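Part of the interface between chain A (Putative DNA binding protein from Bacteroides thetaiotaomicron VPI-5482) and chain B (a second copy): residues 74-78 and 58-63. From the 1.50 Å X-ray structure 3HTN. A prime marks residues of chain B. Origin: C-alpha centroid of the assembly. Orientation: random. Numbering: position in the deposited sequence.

Chain A 74-78: EQMEI
Chain B 58-63: RFFNPK

The two stretches meet in a small contact, burying 271 Å² over both sides, in which an aromatic ring and a proline pack against polar side chains and one water supplies the hydrogen bonding that the protein atoms do not make directly. Chain A is extended throughout, with phi/psi from -80/132 at Gln75 through -141/151 at Met76 to -98/132 at Glu77, and Met76 to Ile78 lie in a strand. Chain B from Phe59′ to Asn61′ is also extended (-123/115, -92/122, -92/112) without being part of a regular strand, then turns at Pro62′ (-66/-18, C-gamma exo). The touching parts run 131° apart, obliquely antiparallel. The backbones stay well separated: CA of Gln75 is 7.5 Å from CA of Asn61′, and CA of Glu77 is 7.7 Å from CA of Phe59′, so side chains fill the gap.

Extended geometry alternates the chain A side chains. Gln75 and Glu77 point their CA-to-CB bonds toward chain B, whereas that of selenomethionine Met76 (m, t, chi3 -79°) points away. Phe59′ (chi1 t, chi2 85°) leaves its backbone sideways, but its ring reaches chain A. Its CZ lies 3.3 Å from O of Gln75 near the ring plane, an arrangement that turns the slightly positive ring edge to a carbonyl oxygen; CE1 of Phe59′ comes to 4.3 Å from CA of Met76, also at the edge. The same ring meets aliphatic carbon on two side chains, with CZ of Phe59′ 3.8 Å from CG of Gln75 and CD1 of Phe59′ 4.2 Å from CG of Glu77.

Gln75 (chi1 t, chi2 p, chi3 19°) extends its amide to Pro62′, whose CA-to-CB bond points toward chain A; NE2 of Gln75 is 3.5 Å from CG of Pro62′, a van der Waals contact. Glu77 (m, m, chi3 -9°) brings its carboxylate near Phe60′, with OE2 of Glu77 4.2 Å from CB of Phe60′. Phe60′ (chi1 t, chi2 74°) leaves its backbone sideways and its ring leads away from chain A, while its backbone O binds the water.

That water accepts from NE2 of Gln75 at 2.9 Å and donates to OE2 of Glu77 at 2.6 Å and to O of Phe60′ at 2.8 Å. It thus joins two chain A side chains to the chain B backbone, spending both its protons on oxygen acceptors. Beyond the contact, the CA-to-CB bond of Asn61′ (chi1 t, chi2 -11°) points away from chain A, and its OD1 accepts a hydrogen bond from N of Lys63′ at 2.9 Å within its own chain.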

ATOM      1  N   GLU A  74       5.018 -22.143  -2.936  1.00 16.10           N
ATOM      2  CA  GLU A  74       6.409 -21.737  -2.809  1.00 14.18           C
ATOM      3  C   GLU A  74       6.502 -20.671  -1.733  1.00 15.12           C
ATOM      4  O   GLU A  74       5.483 -20.095  -1.346  1.00 15.36           O
ATOM      5  CB  GLU A  74       6.886 -21.167  -4.155  1.00 16.04           C
ATOM      6  CG  GLU A  74       6.165 -19.911  -4.584  1.00 15.47           C
ATOM      7  CD  GLU A  74       6.471 -19.538  -5.981  1.00 18.09           C
ATOM      8  OE1 GLU A  74       5.840 -20.113  -6.881  1.00 18.67           O
ATOM      9  OE2 GLU A  74       7.341 -18.677  -6.209  1.00 19.39           O
ATOM     10  N   GLN A  75       7.710 -20.350  -1.315  1.00 15.84           N
ATOM     11  CA  GLN A  75       7.909 -19.325  -0.315  1.00 14.56           C
ATOM     12  C   GLN A  75       7.807 -17.960  -1.001  1.00 14.06           C
ATOM     13  O   GLN A  75       8.380 -17.747  -2.080  1.00 16.22           O
ATOM     14  CB  GLN A  75       9.258 -19.477   0.383  1.00 16.04           C
ATOM     15  CG  GLN A  75       9.460 -18.548   1.525  1.00 14.72           C
ATOM     16  CD  GLN A  75       8.526 -18.804   2.698  1.00 15.06           C
ATOM     17  OE1 GLN A  75       7.952 -19.888   2.821  1.00 17.22           O
ATOM     18  NE2 GLN A  75       8.425 -17.843   3.604  1.00 15.97           N
HETATM   19  N   MSE A  76       7.037 -17.058  -0.417  1.00 15.03           N
HETATM   20  CA  MSE A  76       6.880 -15.722  -0.959  1.00 14.77           C
HETATM   21  C   MSE A  76       6.839 -14.708   0.165  1.00 15.59           C
HETATM   22  O   MSE A  76       6.342 -15.005   1.252  1.00 16.38           O
HETATM   23  CB  MSE A  76       5.554 -15.596  -1.762  1.00 16.08           C
HETATM   24  CG  MSE A  76       5.540 -16.437  -3.018  1.00 14.22           C
HETATM   25 SE   MSE A  76       3.797 -16.735  -3.765  0.75 13.94          SE
HETATM   26  CE  MSE A  76       3.250 -18.176  -2.492  1.00 18.92           C
ATOM     27  N   GLU A  77       7.294 -13.496  -0.127  1.00 15.47           N
ATOM     28  CA  GLU A  77       7.154 -12.362   0.778  1.00 16.67           C
ATOM     29  C   GLU A  77       5.958 -11.538   0.362  1.00 16.78           C
ATOM     30  O   GLU A  77       5.812 -11.259  -0.836  1.00 17.61           O
ATOM     31  CB  GLU A  77       8.389 -11.485   0.700  1.00 17.85           C
ATOM     32  CG  GLU A  77       9.634 -12.118   1.379  1.00 22.75           C
ATOM     33  CD  GLU A  77       9.533 -12.299   2.904  1.00 30.83           C
ATOM     34  OE1 GLU A  77       8.571 -11.806   3.557  1.00 26.99           O
ATOM     35  OE2 GLU A  77      10.429 -12.977   3.472  1.00 28.71           O
ATOM     36  N   ILE A  78       5.082 -11.174   1.286  1.00 15.27           N
ATOM     37  CA  ILE A  78       4.016 -10.253   0.989  1.00 15.55           C
ATOM     38  C   ILE A  78       4.596  -8.846   1.046  1.00 14.99           C
ATOM     39  O   ILE A  78       4.903  -8.331   2.151  1.00 14.63           O
ATOM     40  CB  ILE A  78       2.868 -10.342   2.006  1.00 15.60           C
ATOM     41  CG1 ILE A  78       2.284 -11.760   2.094  1.00 15.08           C
ATOM     42  CG2 ILE A  78       1.778  -9.309   1.636  1.00 16.48           C
ATOM     43  CD1 ILE A  78       1.239 -11.952   3.183  1.00 16.82           C
TER
ATOM     44  N   ARG B  58      16.002  -8.761   0.561  1.00 19.25           N
ATOM     45  CA  ARG B  58      16.378 -10.003   1.219  1.00 21.20           C
ATOM     46  C   ARG B  58      15.272 -11.025   1.035  1.00 20.70           C
ATOM     47  O   ARG B  58      14.122 -10.680   1.067  1.00 23.25           O
ATOM     48  CB  ARG B  58      16.640  -9.808   2.724  1.00 21.35           C
ATOM     49  CG  ARG B  58      16.937 -11.142   3.487  1.00 25.38           C
ATOM     50  CD  ARG B  58      17.452 -10.903   4.894  1.00 28.87           C
ATOM     51  NE  ARG B  58      18.837 -10.452   4.846  1.00 33.06           N
ATOM     52  CZ  ARG B  58      19.460  -9.745   5.788  1.00 31.47           C
ATOM     53  NH1 ARG B  58      18.859  -9.337   6.901  1.00 34.74           N
ATOM     54  NH2 ARG B  58      20.718  -9.434   5.592  1.00 27.76           N
ATOM     55  N   PHE B  59      15.675 -12.263   0.785  1.00 21.39           N
ATOM     56  CA  PHE B  59      14.740 -13.371   0.718  1.00 22.37           C
ATOM     57  C   PHE B  59      15.168 -14.415   1.739  1.00 17.54           C
ATOM     58  O   PHE B  59      16.234 -15.035   1.611  1.00 25.48           O
ATOM     59  CB  PHE B  59      14.632 -13.968  -0.674  1.00 21.03           C
ATOM     60  CG  PHE B  59      13.443 -14.870  -0.831  1.00 18.67           C
ATOM     61  CD1 PHE B  59      12.196 -14.357  -1.159  1.00 17.91           C
ATOM     62  CD2 PHE B  59      13.574 -16.233  -0.611  1.00 17.29           C
ATOM     63  CE1 PHE B  59      11.130 -15.186  -1.306  1.00 18.75           C
ATOM     64  CE2 PHE B  59      12.488 -17.080  -0.748  1.00 18.68           C
ATOM     65  CZ  PHE B  59      11.267 -16.542  -1.098  1.00 19.37           C
ATOM     66  N   PHE B  60      14.291 -14.596   2.709  1.00 25.12           N
ATOM     67  CA  PHE B  60      14.501 -15.496   3.830  1.00 25.95           C
ATOM     68  C   PHE B  60      13.922 -16.837   3.494  1.00 23.41           C
ATOM     69  O   PHE B  60      12.723 -16.938   3.167  1.00 21.87           O
ATOM     70  CB  PHE B  60      13.795 -14.951   5.060  1.00 26.85           C
ATOM     71  CG  PHE B  60      14.037 -15.744   6.313  1.00 27.44           C
ATOM     72  CD1 PHE B  60      15.259 -15.676   6.964  1.00 34.79           C
ATOM     73  CD2 PHE B  60      13.041 -16.539   6.846  1.00 23.05           C
ATOM     74  CE1 PHE B  60      15.477 -16.395   8.130  1.00 32.77           C
ATOM     75  CE2 PHE B  60      13.251 -17.252   8.015  1.00 25.34           C
ATOM     76  CZ  PHE B  60      14.472 -17.177   8.652  1.00 30.08           C
ATOM     77  N   ASN B  61      14.792 -17.836   3.543  1.00 27.17           N
ATOM     78  CA  ASN B  61      14.463 -19.228   3.356  1.00 30.70           C
ATOM     79  C   ASN B  61      14.179 -19.830   4.745  1.00 30.10           C
ATOM     80  O   ASN B  61      15.085 -19.922   5.576  1.00 29.62           O
ATOM     81  CB  ASN B  61      15.641 -19.936   2.670  1.00 35.45           C
ATOM     82  CG  ASN B  61      15.359 -21.392   2.344  1.00 42.53           C
ATOM     83  OD1 ASN B  61      14.367 -21.984   2.792  1.00 58.66           O
ATOM     84  ND2 ASN B  61      16.250 -21.988   1.552  1.00 56.37           N
ATOM     85  N   PRO B  62      12.920 -20.201   5.030  1.00 29.88           N
ATOM     86  CA  PRO B  62      12.632 -20.793   6.335  1.00 33.47           C
ATOM     87  C   PRO B  62      13.286 -22.164   6.582  1.00 36.45           C
ATOM     88  O   PRO B  62      13.365 -22.576   7.731  1.00 38.23           O
ATOM     89  CB  PRO B  62      11.108 -20.940   6.331  1.00 33.69           C
ATOM     90  CG  PRO B  62      10.641 -20.057   5.245  1.00 33.27           C
ATOM     91  CD  PRO B  62      11.696 -20.061   4.228  1.00 29.78           C
ATOM     92  N   LYS B  63      13.713 -22.853   5.523  1.00 38.34           N
ATOM     93  CA  LYS B  63      14.483 -24.102   5.638  1.00 38.77           C
ATOM     94  C   LYS B  63      15.954 -23.836   5.302  1.00 39.58           C
ATOM     95  O   LYS B  63      16.761 -23.504   6.182  1.00 39.92           O
ATOM     96  CB  LYS B  63      13.907 -25.157   4.702  1.00 39.44           C
TER
HETATM   97  O   HOH W   1      10.247 -15.583   3.468  1.00 23.46           O